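Local coordinates for protein NOVW (Streptomyces niveus ncimb 11891, PDB 2C0Z) that catalyses the 3-epimerisation of a dTDP-4-keto-6-deoxy sugar, acting with NovU in the biosynthesis of the antibiotic novobiocin, at the interface of chains A and B. Sequence-based numbering; all coordinates share one arbitrary frame. Chains: chain A/B, NOVW.

The interface of chains A and B. Residues chain A 36-39; chain B 57-59.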
# COMPACT_ATOMS: atom_id res chain seq x y z
N LEU A 36 0.52 7.82 -9.12
CA LEU A 36 -0.57 6.97 -9.52
C LEU A 36 -1.57 6.68 -8.44
O LEU A 36 -1.26 6.66 -7.26
CB LEU A 36 -0.03 5.66 -10.09
CG LEU A 36 0.87 4.82 -9.21
CD1 LEU A 36 0.65 3.35 -9.51
CD2 LEU A 36 2.37 5.23 -9.38
N ASP A 37 -2.79 6.40 -8.89
CA ASP A 37 -3.91 5.90 -8.08
C ASP A 37 -3.96 4.40 -8.39
O ASP A 37 -4.23 4.03 -9.54
CB ASP A 37 -5.29 6.48 -8.45
CG ASP A 37 -5.39 7.99 -8.32
OD1 ASP A 37 -4.63 8.60 -7.56
OD2 ASP A 37 -6.25 8.66 -8.96
N TRP A 38 -3.72 3.55 -7.40
CA TRP A 38 -3.80 2.10 -7.62
C TRP A 38 -5.01 1.41 -6.99
O TRP A 38 -5.21 0.22 -7.22
CB TRP A 38 -2.50 1.37 -7.23
CG TRP A 38 -2.06 1.44 -5.82
CD1 TRP A 38 -1.54 2.50 -5.17
CD2 TRP A 38 -2.07 0.37 -4.88
NE1 TRP A 38 -1.19 2.16 -3.89
CE2 TRP A 38 -1.52 0.85 -3.68
CE3 TRP A 38 -2.47 -0.97 -4.93
CZ2 TRP A 38 -1.38 0.04 -2.53
CZ3 TRP A 38 -2.34 -1.75 -3.80
CH2 TRP A 38 -1.78 -1.25 -2.63
N TYR A 39 -5.79 2.15 -6.19
CA TYR A 39 -7.10 1.69 -5.71
C TYR A 39 -8.00 2.90 -5.62
O TYR A 39 -7.59 3.94 -5.13
CB TYR A 39 -7.02 1.07 -4.29
CG TYR A 39 -8.38 0.70 -3.74
CD1 TYR A 39 -9.01 -0.49 -4.12
CD2 TYR A 39 -9.08 1.57 -2.92
CE1 TYR A 39 -10.29 -0.80 -3.66
CE2 TYR A 39 -10.34 1.28 -2.48
CZ TYR A 39 -10.95 0.08 -2.86
OH TYR A 39 -12.23 -0.23 -2.40
N ALA B 57 -5.95 4.48 -2.77
CA ALA B 57 -4.56 4.13 -2.48
C ALA B 57 -3.74 4.72 -3.60
O ALA B 57 -4.12 4.61 -4.77
CB ALA B 57 -4.36 2.62 -2.39
N ASN B 58 -2.64 5.38 -3.24
CA ASN B 58 -1.77 6.05 -4.19
C ASN B 58 -0.33 5.66 -3.97
O ASN B 58 0.05 5.18 -2.89
CB ASN B 58 -1.86 7.58 -4.03
CG ASN B 58 -3.22 8.13 -4.46
OD1 ASN B 58 -4.07 8.35 -3.65
ND2 ASN B 58 -3.37 8.43 -5.72
N LEU B 59 0.46 5.86 -5.03
CA LEU B 59 1.92 5.74 -4.98
C LEU B 59 2.52 6.97 -5.60
O LEU B 59 1.99 7.53 -6.55
CB LEU B 59 2.43 4.48 -5.68
CG LEU B 59 2.11 3.17 -4.95
CD1 LEU B 59 1.96 2.03 -5.90
CD2 LEU B 59 3.18 2.86 -3.96
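B:Ala57 and B:Leu59 both approach the indole of A:Trp38 from chain B, and this apolar packing accompanies a strand pairing that runs between the two chains. The methyl CB of B:Ala57 lies over one face of the indole, offset toward the rim, 3.7 Å from the centroid of the five-membered ring. CD1 of B:Leu59 lies over the opposite face, 3.9 Å from that centroid, sandwiching the ring between two side chains of one strand. With CG between the backbone N and the carbonyl carbon (chi1 62°), the indole is set over the partner strand. Next to it, A:Leu36 runs alongside B:Leu59, the two side chains pointing the same way, with CD2 of A:Leu36 3.8 Å from CB of B:Leu59.

Antiparallel pairing is shown by reciprocal backbone bonds: A:Leu36 N donates to B:Leu59 O at 3.0 Å, and B:Leu59 N returns a bond to A:Leu36 O. Further along, the carbonyl oxygen of B:Ala57 accepts from A:Trp38 N (2.9 Å) and A:Tyr39 N, which come from the same face of its plane, while B:Ala57 N donates to A:Tyr39 O. A:Leu36 O also has a second donor, the amide ND2 of B:Asn58 at 3.2 Å, which arrives 46° above the carbonyl plane. A:Asp37 and B:Asn58 lie side by side with carboxylate and amide planes 77° apart; the ND2 to OD1 approach is doubtful as modelled.

A:Asp37, B:Ala57 and B:Asn58 probably contribute to the substrate site, suggesting one shared between chains; the likely proton donor A:Tyr141 is about 12 Å from the contact centre. In the two-fold symmetric deposited assembly, probably the family's dimer, strand 33-40 of one RmlC-like cupin chain joins strand 56-63 of the other, with a twin contact where the chains are exchanged.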